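Local coordinates for protein Niban 2 (PDB 7CTP) that may suppress apoptosis and may promote melanoma cell invasion in vitro, at residues F30-Y35 and L290-Q295; R85-L90 and L99-A104; E347-P352 and E409-D414. All coordinates share one frame; numbering follows the deposited sequence.

How the interactions relate
Niban 2 joins a PH domain to an array of long helices, and the three contacts sample both parts. Interaction 2 is local, closing a hairpin of the PH domain across only eight intervening residues. Interaction 1 reaches much further along the chain, pairing helix 10-48 with helix 260-337, so that interaction 2 is nested within the loop it closes; their centres lie 43 Å apart. Interaction 3 follows both in the chain, on helix 342-378, the next helix after 260-337. Its centre is 37 Å from that of interaction 1, on the opposite side of the chain's centre, and 39 Å from that of interaction 2. None of the three touches another.

Interaction 1 of 3, residues F30-Y35 and L290-Q295; sequences FYEDQY and LSKVQQ
Val293 packs against Tyr35 where two long helices, 10-48 and 260-337, run side by side as a near-parallel pair. Their short segments keep an axis distance of 11.1 Å and a crossing angle of -23°, a wide spacing bridged by large side chains. The apolar part of the contact centres on Val293 CG2, which sits over one face of the Tyr35 ring, 3.9 Å from its centroid, as a CH-pi contact displaced toward the rim. The nearest ring atom is Tyr35 CE1, at 3.8 Å from Val293 CG2. The bond from CA to CB of Tyr35 points toward the other helix. The same methyl comes obliquely to the Tyr31 ring, one turn earlier, so a single valine branch is shared by two tyrosines. Phe286 meets the Tyr31 ring edge-to-face. Farther out, Tyr31 OH meets Leu290 CD1 at 3.5 Å, the two side chains crossing at a slant.

Polar contacts lie elsewhere on the interface. Tyr35 OH is hydrogen-bonded to Gln297 OE1, farther along helix 260-337, and Gln294 NE2 is hydrogen-bonded to Glu204 OE2. Between the segments themselves, Glu32 and Lys292 form a salt bridge, with their side chains crossing at about a right angle. Both residues start from backbones that do not aim them directly at the partner helix; the lysine chain bends at chi3 (81°), which places CE near the carboxylate. Lys292 NZ then meets Glu32 OE2 at 2.8 Å on its syn side, 30° out of the carboxylate plane.

Interaction 2 of 3, residues R85-L90 and L99-A104; sequences RNRFSL and LYENKA
Phe88 lays one face of its ring against the side chain of Lys103, whose CB stands 4.0 Å from the ring centroid, a CH-pi contact offset toward the rim. The aliphatic lysine chain then runs on past the rim between CE1 and CZ, where Lys103 CE is 3.8 Å from Phe88 CE1. The Phe88 ring lies beside that of Tyr100 with both side chains pointing the same way; Phe88 CD2 and Tyr100 CD1 are 4.1 Å apart.

These two residues are an antiparallel hydrogen-bonded pair. The bond from Tyr100 N to Phe88 O is short and nearly straight, 2.8 Å with an angle of 178° at the hydrogen, whereas the return bond from Phe88 N to Tyr100 O is weak and bent to 129°. Past this pair two acceptors, Asn86 O and Glu101 O, face each other at 3.1 Å with no bond between them, consistent with the end of strand 97-100. On the face opposite Phe88 and Tyr100, the non-hydrogen-bonded pair Ser89 and Leu99 meets through Leu99 CD2, 3.6 Å from Ser89 CB. Past the strand, Asn102 takes the N-cap position, its OD1 accepting from Ala105 N, and starts the helix that carries Lys103.

The contact belongs to the hairpin of strands 84-91 and 97-100 in the antiparallel sheet of the PH domain. Strand 70-77 pairs with the other edge of 84-91, strand 114-116 flanks 97-100, and Tyr106 of helix 103-107 packs against both the Phe88 and Tyr100 rings.

Interaction 3 of 3, residues E347-P352 and E409-D414; sequences EALMVP and ESLRLD
A helix-to-loop junction is formed where helix 342-378, kinked at Pro352, receives the loop between helices 402-405 and 422-455. Leu411 fills the middle of the contact. Its CD1 branch comes to 3.2 Å from Ala348 O and also packs 4.1 Å from Pro352 CG, while its other branch, CD2, meets Leu349 CD1. The Leu411 side chain crosses the proline ring at about a right angle.

Leu413 adds a second fork: its CD2 touches Ala348 CB at 3.9 Å and its CD1 approaches Leu349 CD1 at 4.1 Å. One helix leucine methyl therefore meets a leucine from each of two loop positions. Pro352, four residues after Ala348, has no N-H to give to Ala348 O. A water takes the place of this missing helix bond and joins the backbones, donating to Ala348 O at 2.7 Å and accepting from Arg412 N at 3.2 Å.

Behind this layer, Leu349 packs on Phe490, Phe491 and Ala494 of helix 464-511. Helix 422-455 covers the loop leucines: Thr425 and Lys429 touch Leu411, Phe428 touches Leu413, and Thr425 OG1 accepts a hydrogen bond from Leu413 N.

Interaction 1 of 3, residues F30-Y35 and L290-Q295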
loop_
_atom_site.group_PDB
_atom_site.type_symbol
_atom_site.label_atom_id
_atom_site.label_comp_id
_atom_site.label_asym_id
_atom_site.label_seq_id
_atom_site.Cartn_x
_atom_site.Cartn_y
_atom_site.Cartn_z
ATOM N N PHE A 30 -21.361 3.507 -2.905
ATOM C CA PHE A 30 -20.631 2.260 -3.149
ATOM C C PHE A 30 -20.120 1.653 -1.848
ATOM O O PHE A 30 -20.156 0.427 -1.663
ATOM C CB PHE A 30 -19.453 2.500 -4.102
ATOM C CG PHE A 30 -19.848 2.644 -5.546
ATOM C CD1 PHE A 30 -20.175 1.529 -6.305
ATOM C CD2 PHE A 30 -19.858 3.891 -6.154
ATOM C CE1 PHE A 30 -20.529 1.666 -7.648
ATOM C CE2 PHE A 30 -20.212 4.030 -7.497
ATOM C CZ PHE A 30 -20.547 2.915 -8.237
ATOM N N TYR A 31 -19.626 2.494 -0.936
ATOM C CA TYR A 31 -19.050 1.996 0.310
ATOM C C TYR A 31 -20.114 1.340 1.193
ATOM O O TYR A 31 -19.915 0.224 1.696
ATOM C CB TYR A 31 -18.354 3.141 1.048
ATOM C CG TYR A 31 -17.776 2.738 2.370
ATOM C CD1 TYR A 31 -16.613 1.991 2.434
ATOM C CD2 TYR A 31 -18.409 3.079 3.559
ATOM C CE1 TYR A 31 -16.080 1.605 3.644
ATOM C CE2 TYR A 31 -17.889 2.692 4.768
ATOM C CZ TYR A 31 -16.730 1.960 4.809
ATOM O OH TYR A 31 -16.203 1.575 6.008
ATOM N N GLU A 32 -21.250 2.016 1.397
ATOM C CA GLU A 32 -22.309 1.429 2.214
ATOM C C GLU A 32 -22.828 0.138 1.595
ATOM O O GLU A 32 -23.123 -0.824 2.317
ATOM C CB GLU A 32 -23.449 2.430 2.423
ATOM C CG GLU A 32 -23.075 3.590 3.351
ATOM C CD GLU A 32 -24.277 4.418 3.797
ATOM O OE1 GLU A 32 -25.251 3.833 4.328
ATOM O OE2 GLU A 32 -24.228 5.658 3.639
ATOM N N ASP A 33 -22.917 0.083 0.264
ATOM C CA ASP A 33 -23.313 -1.161 -0.395
ATOM C C ASP A 33 -22.285 -2.260 -0.153
ATOM O O ASP A 33 -22.648 -3.406 0.144
ATOM C CB ASP A 33 -23.506 -0.932 -1.894
ATOM C CG ASP A 33 -24.840 -0.293 -2.233
ATOM O OD1 ASP A 33 -25.714 -0.202 -1.342
ATOM O OD2 ASP A 33 -25.009 0.131 -3.396
ATOM N N GLN A 34 -20.992 -1.924 -0.257
ATOM C CA GLN A 34 -19.944 -2.930 -0.091
ATOM C C GLN A 34 -19.843 -3.420 1.348
ATOM O O GLN A 34 -19.415 -4.552 1.576
ATOM C CB GLN A 34 -18.578 -2.377 -0.516
ATOM C CG GLN A 34 -18.324 -2.309 -2.024
ATOM C CD GLN A 34 -18.585 -3.627 -2.751
ATOM O OE1 GLN A 34 -18.026 -4.665 -2.401
ATOM N NE2 GLN A 34 -19.450 -3.583 -3.764
ATOM N N TYR A 35 -20.198 -2.583 2.325
ATOM C CA TYR A 35 -19.864 -2.892 3.711
ATOM C C TYR A 35 -20.488 -4.210 4.152
ATOM O O TYR A 35 -19.810 -5.070 4.732
ATOM C CB TYR A 35 -20.308 -1.765 4.639
ATOM C CG TYR A 35 -19.632 -1.851 5.989
ATOM C CD1 TYR A 35 -18.384 -1.282 6.200
ATOM C CD2 TYR A 35 -20.221 -2.550 7.037
ATOM C CE1 TYR A 35 -17.752 -1.374 7.430
ATOM C CE2 TYR A 35 -19.597 -2.656 8.262
ATOM C CZ TYR A 35 -18.369 -2.060 8.455
ATOM O OH TYR A 35 -17.750 -2.162 9.680
ATOM N N LEU A 290 -18.631 5.962 8.360
ATOM C CA LEU A 290 -18.016 4.849 9.087
ATOM C C LEU A 290 -18.685 4.660 10.438
ATOM O O LEU A 290 -19.005 3.535 10.829
ATOM C CB LEU A 290 -16.511 5.082 9.251
ATOM C CG LEU A 290 -15.712 4.014 10.002
ATOM C CD1 LEU A 290 -15.863 2.657 9.320
ATOM C CD2 LEU A 290 -14.240 4.419 10.106
ATOM N N SER A 291 -18.950 5.763 11.138
ATOM C CA SER A 291 -19.683 5.698 12.399
ATOM C C SER A 291 -21.087 5.141 12.194
ATOM O O SER A 291 -21.578 4.350 13.013
ATOM C CB SER A 291 -19.744 7.083 13.037
ATOM O OG SER A 291 -20.507 7.057 14.233
ATOM N N LYS A 292 -21.744 5.525 11.099
ATOM C CA LYS A 292 -23.098 5.047 10.847
ATOM C C LYS A 292 -23.116 3.551 10.572
ATOM O O LYS A 292 -24.002 2.838 11.068
ATOM C CB LYS A 292 -23.728 5.821 9.691
ATOM C CG LYS A 292 -25.082 5.273 9.238
ATOM C CD LYS A 292 -25.702 6.170 8.175
ATOM C CE LYS A 292 -25.108 5.888 6.805
ATOM N NZ LYS A 292 -25.659 6.773 5.734
ATOM N N VAL A 293 -22.161 3.044 9.785
ATOM C CA VAL A 293 -22.172 1.613 9.496
ATOM C C VAL A 293 -21.791 0.811 10.736
ATOM O O VAL A 293 -22.334 -0.275 10.972
ATOM C CB VAL A 293 -21.277 1.268 8.287
ATOM C CG1 VAL A 293 -21.804 1.943 7.035
ATOM C CG2 VAL A 293 -19.815 1.626 8.525
ATOM N N GLN A 294 -20.877 1.333 11.561
ATOM C CA GLN A 294 -20.471 0.597 12.758
ATOM C C GLN A 294 -21.621 0.477 13.749
ATOM O O GLN A 294 -21.684 -0.497 14.509
ATOM C CB GLN A 294 -19.265 1.264 13.425
ATOM C CG GLN A 294 -17.945 1.099 12.661
ATOM C CD GLN A 294 -16.844 2.015 13.169
ATOM O OE1 GLN A 294 -17.103 3.005 13.854
ATOM N NE2 GLN A 294 -15.605 1.691 12.824
ATOM N N GLN A 295 -22.553 1.436 13.730
ATOM C CA GLN A 295 -23.714 1.380 14.616
ATOM C C GLN A 295 -24.652 0.235 14.250
ATOM O O GLN A 295 -25.226 -0.417 15.133
ATOM C CB GLN A 295 -24.466 2.711 14.579
ATOM C CG GLN A 295 -25.554 2.819 15.629
ATOM C CD GLN A 295 -25.186 3.743 16.762
ATOM O OE1 GLN A 295 -24.046 4.184 16.878
ATOM N NE2 GLN A 295 -26.157 4.046 17.605
#

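Interaction 2 of 3, residues R85-L90 and L99-A104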
loop_
_atom_site.group_PDB
_atom_site.type_symbol
_atom_site.label_atom_id
_atom_site.label_comp_id
_atom_site.label_asym_id
_atom_site.label_seq_id
_atom_site.Cartn_x
_atom_site.Cartn_y
_atom_site.Cartn_z
ATOM N N ARG A 85 17.589 26.693 4.161
ATOM C CA ARG A 85 17.857 26.774 5.588
ATOM C C ARG A 85 18.218 25.395 6.103
ATOM O O ARG A 85 17.642 24.396 5.665
ATOM C CB ARG A 85 16.643 27.290 6.369
ATOM C CG ARG A 85 16.212 28.701 6.035
ATOM C CD ARG A 85 17.289 29.723 6.366
ATOM N NE ARG A 85 16.846 31.079 6.044
ATOM C CZ ARG A 85 17.662 32.079 5.730
ATOM N NH1 ARG A 85 18.970 31.881 5.697
ATOM N NH2 ARG A 85 17.171 33.279 5.450
ATOM N N ASN A 86 19.171 25.341 7.031
ATOM C CA ASN A 86 19.395 24.101 7.758
ATOM C C ASN A 86 18.124 23.721 8.498
ATOM O O ASN A 86 17.373 24.588 8.960
ATOM C CB ASN A 86 20.551 24.235 8.751
ATOM C CG ASN A 86 20.665 23.027 9.678
ATOM O OD1 ASN A 86 21.280 22.019 9.331
ATOM N ND2 ASN A 86 20.048 23.118 10.855
ATOM N N ARG A 87 17.869 22.419 8.587
ATOM C CA ARG A 87 16.783 21.906 9.401
ATOM C C ARG A 87 17.252 20.634 10.080
ATOM O O ARG A 87 17.886 19.785 9.447
ATOM C CB ARG A 87 15.522 21.619 8.565
ATOM C CG ARG A 87 14.781 22.854 8.095
ATOM C CD ARG A 87 13.882 23.420 9.182
ATOM N NE ARG A 87 13.202 24.636 8.750
ATOM C CZ ARG A 87 13.734 25.852 8.807
ATOM N NH1 ARG A 87 14.960 26.022 9.285
ATOM N NH2 ARG A 87 13.037 26.898 8.388
ATOM N N PHE A 88 16.968 20.517 11.372
ATOM C CA PHE A 88 17.138 19.242 12.050
ATOM C C PHE A 88 15.948 18.370 11.688
ATOM O O PHE A 88 14.800 18.734 11.965
ATOM C CB PHE A 88 17.241 19.412 13.561
ATOM C CG PHE A 88 17.419 18.117 14.297
ATOM C CD1 PHE A 88 18.552 17.343 14.106
ATOM C CD2 PHE A 88 16.440 17.658 15.167
ATOM C CE1 PHE A 88 18.708 16.135 14.783
ATOM C CE2 PHE A 88 16.591 16.453 15.845
ATOM C CZ PHE A 88 17.722 15.694 15.653
ATOM N N SER A 89 16.219 17.242 11.043
ATOM C CA SER A 89 15.182 16.395 10.475
ATOM C C SER A 89 15.160 15.079 11.238
ATOM O O SER A 89 16.203 14.446 11.419
ATOM C CB SER A 89 15.436 16.164 8.985
ATOM O OG SER A 89 14.749 15.018 8.523
ATOM N N LEU A 90 13.975 14.677 11.692
ATOM C CA LEU A 90 13.826 13.535 12.581
ATOM C C LEU A 90 12.728 12.626 12.057
ATOM O O LEU A 90 11.668 13.104 11.640
ATOM C CB LEU A 90 13.497 13.998 14.009
ATOM C CG LEU A 90 13.539 13.010 15.181
ATOM C CD1 LEU A 90 13.773 13.771 16.463
ATOM C CD2 LEU A 90 12.257 12.200 15.293
ATOM N N LEU A 99 10.546 18.160 10.830
ATOM C CA LEU A 99 11.588 19.152 10.587
ATOM C C LEU A 99 11.536 20.236 11.663
ATOM O O LEU A 99 10.496 20.880 11.851
ATOM C CB LEU A 99 11.425 19.768 9.199
ATOM C CG LEU A 99 11.270 18.780 8.036
ATOM C CD1 LEU A 99 11.021 19.514 6.725
ATOM C CD2 LEU A 99 12.499 17.902 7.924
ATOM N N TYR A 100 12.658 20.438 12.355
ATOM C CA TYR A 100 12.840 21.511 13.325
ATOM C C TYR A 100 13.819 22.537 12.774
ATOM O O TYR A 100 14.608 22.239 11.878
ATOM C CB TYR A 100 13.368 20.973 14.657
ATOM C CG TYR A 100 12.448 20.000 15.351
ATOM C CD1 TYR A 100 12.464 18.650 15.030
ATOM C CD2 TYR A 100 11.568 20.431 16.337
ATOM C CE1 TYR A 100 11.627 17.753 15.667
ATOM C CE2 TYR A 100 10.725 19.542 16.982
ATOM C CZ TYR A 100 10.763 18.205 16.641
ATOM O OH TYR A 100 9.929 17.306 17.270
ATOM N N GLU A 101 13.778 23.752 13.336
ATOM C CA GLU A 101 14.682 24.809 12.882
ATOM C C GLU A 101 16.137 24.371 13.014
ATOM O O GLU A 101 16.932 24.507 12.076
ATOM C CB GLU A 101 14.423 26.100 13.664
ATOM C CG GLU A 101 15.266 27.290 13.198
ATOM C CD GLU A 101 14.678 28.628 13.613
ATOM O OE1 GLU A 101 14.902 29.630 12.901
ATOM O OE2 GLU A 101 13.996 28.680 14.659
ATOM N N ASN A 102 16.498 23.830 14.172
ATOM C CA ASN A 102 17.801 23.216 14.382
ATOM C C ASN A 102 17.654 22.248 15.545
ATOM O O ASN A 102 16.589 22.147 16.157
ATOM C CB ASN A 102 18.895 24.265 14.634
ATOM C CG ASN A 102 18.455 25.361 15.586
ATOM O OD1 ASN A 102 17.895 25.097 16.650
ATOM N ND2 ASN A 102 18.706 26.607 15.201
ATOM N N LYS A 103 18.733 21.521 15.834
ATOM C CA LYS A 103 18.679 20.535 16.908
ATOM C C LYS A 103 18.586 21.202 18.275
ATOM O O LYS A 103 17.941 20.664 19.179
ATOM C CB LYS A 103 19.892 19.609 16.833
ATOM C CG LYS A 103 19.904 18.509 17.886
ATOM C CD LYS A 103 21.117 17.602 17.704
ATOM C CE LYS A 103 20.778 16.142 17.993
ATOM N NZ LYS A 103 21.970 15.343 18.424
ATOM N N ALA A 104 19.207 22.374 18.437
ATOM C CA ALA A 104 19.087 23.103 19.695
ATOM C C ALA A 104 17.638 23.480 19.971
ATOM O O ALA A 104 17.173 23.387 21.112
ATOM C CB ALA A 104 19.977 24.344 19.684
#

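Interaction 3 of 3, residues E347-P352 and E409-D414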
loop_
_atom_site.group_PDB
_atom_site.type_symbol
_atom_site.label_atom_id
_atom_site.label_comp_id
_atom_site.label_asym_id
_atom_site.label_seq_id
_atom_site.Cartn_x
_atom_site.Cartn_y
_atom_site.Cartn_z
ATOM N N GLU A 347 6.193 -15.494 -13.979
ATOM C CA GLU A 347 7.652 -15.557 -13.962
ATOM C C GLU A 347 8.254 -14.201 -13.618
ATOM O O GLU A 347 9.196 -14.112 -12.824
ATOM C CB GLU A 347 8.203 -16.061 -15.299
ATOM C CG GLU A 347 9.715 -16.364 -15.239
ATOM C CD GLU A 347 10.430 -16.223 -16.579
ATOM O OE1 GLU A 347 9.803 -16.450 -17.638
ATOM O OE2 GLU A 347 11.635 -15.882 -16.565
ATOM N N ALA A 348 7.710 -13.129 -14.198
ATOM C CA ALA A 348 8.234 -11.791 -13.935
ATOM C C ALA A 348 8.101 -11.427 -12.464
ATOM O O ALA A 348 8.964 -10.740 -11.904
ATOM C CB ALA A 348 7.512 -10.762 -14.801
ATOM N N LEU A 349 7.024 -11.874 -11.821
ATOM C CA LEU A 349 6.805 -11.538 -10.419
ATOM C C LEU A 349 7.593 -12.446 -9.488
ATOM O O LEU A 349 8.050 -12.015 -8.422
ATOM C CB LEU A 349 5.321 -11.650 -10.093
ATOM C CG LEU A 349 4.858 -11.036 -8.781
ATOM C CD1 LEU A 349 4.992 -9.519 -8.823
ATOM C CD2 LEU A 349 3.427 -11.454 -8.530
ATOM N N MET A 350 7.749 -13.708 -9.876
ATOM C CA MET A 350 8.285 -14.712 -8.970
ATOM C C MET A 350 9.759 -14.488 -8.682
ATOM O O MET A 350 10.211 -14.631 -7.539
ATOM C CB MET A 350 8.080 -16.088 -9.573
ATOM C CG MET A 350 8.783 -16.401 -10.854
ATOM S SD MET A 350 9.302 -18.123 -11.039
ATOM C CE MET A 350 10.771 -18.146 -10.012
ATOM N N VAL A 351 10.523 -14.151 -9.710
ATOM C CA VAL A 351 11.978 -14.137 -9.623
ATOM C C VAL A 351 12.430 -13.090 -8.608
ATOM O O VAL A 351 13.096 -13.458 -7.628
ATOM C CB VAL A 351 12.607 -13.932 -11.011
ATOM C CG1 VAL A 351 14.122 -13.777 -10.888
ATOM C CG2 VAL A 351 12.266 -15.111 -11.905
ATOM N N PRO A 352 12.088 -11.801 -8.758
ATOM C CA PRO A 352 12.562 -10.838 -7.753
ATOM C C PRO A 352 11.958 -11.073 -6.379
ATOM O O PRO A 352 12.657 -10.919 -5.371
ATOM C CB PRO A 352 12.142 -9.483 -8.339
ATOM C CG PRO A 352 10.981 -9.806 -9.212
ATOM C CD PRO A 352 11.300 -11.128 -9.810
ATOM N N GLU A 409 13.548 -4.124 -7.185
ATOM C CA GLU A 409 13.619 -3.014 -8.128
ATOM C C GLU A 409 13.840 -3.475 -9.560
ATOM O O GLU A 409 13.637 -2.680 -10.481
ATOM C CB GLU A 409 14.683 -2.007 -7.694
ATOM C CG GLU A 409 14.174 -1.161 -6.527
ATOM C CD GLU A 409 15.250 -0.763 -5.553
ATOM O OE1 GLU A 409 14.951 -0.719 -4.343
ATOM O OE2 GLU A 409 16.378 -0.462 -5.991
ATOM N N SER A 410 14.198 -4.739 -9.776
ATOM C CA SER A 410 14.250 -5.273 -11.134
ATOM C C SER A 410 12.890 -5.742 -11.647
ATOM O O SER A 410 12.797 -6.195 -12.795
ATOM C CB SER A 410 15.267 -6.418 -11.213
ATOM O OG SER A 410 14.882 -7.518 -10.406
ATOM N N LEU A 411 11.835 -5.642 -10.839
ATOM C CA LEU A 411 10.521 -6.099 -11.277
ATOM C C LEU A 411 10.032 -5.263 -12.446
ATOM O O LEU A 411 10.068 -4.031 -12.397
ATOM C CB LEU A 411 9.509 -6.014 -10.134
ATOM C CG LEU A 411 8.073 -6.337 -10.559
ATOM C CD1 LEU A 411 7.984 -7.768 -11.071
ATOM C CD2 LEU A 411 7.083 -6.095 -9.433
ATOM N N ARG A 412 9.576 -5.941 -13.499
ATOM C CA ARG A 412 8.901 -5.290 -14.617
ATOM C C ARG A 412 7.774 -6.195 -15.090
ATOM O O ARG A 412 8.027 -7.321 -15.525
ATOM C CB ARG A 412 9.878 -4.984 -15.759
ATOM C CG ARG A 412 10.888 -3.898 -15.411
ATOM C CD ARG A 412 11.756 -3.487 -16.594
ATOM N NE ARG A 412 11.015 -2.718 -17.593
ATOM C CZ ARG A 412 10.495 -3.240 -18.701
ATOM N NH1 ARG A 412 10.639 -4.534 -18.954
ATOM N NH2 ARG A 412 9.833 -2.470 -19.556
ATOM N N LEU A 413 6.534 -5.707 -14.998
ATOM C CA LEU A 413 5.344 -6.490 -15.311
ATOM C C LEU A 413 4.656 -5.912 -16.535
ATOM O O LEU A 413 4.485 -4.692 -16.633
ATOM C CB LEU A 413 4.355 -6.499 -14.139
ATOM C CG LEU A 413 4.703 -7.250 -12.856
ATOM C CD1 LEU A 413 3.761 -6.839 -11.731
ATOM C CD2 LEU A 413 4.651 -8.756 -13.076
ATOM N N ASP A 414 4.270 -6.782 -17.464
ATOM C CA ASP A 414 3.390 -6.384 -18.551
ATOM C C ASP A 414 1.941 -6.480 -18.097
ATOM O O ASP A 414 1.593 -7.287 -17.231
ATOM C CB ASP A 414 3.583 -7.278 -19.776
ATOM C CG ASP A 414 4.728 -6.833 -20.666
ATOM O OD1 ASP A 414 5.467 -5.895 -20.299
ATOM O OD2 ASP A 414 4.882 -7.436 -21.749
HETATM O O HOH W 1 10.561 -8.981 -13.249
#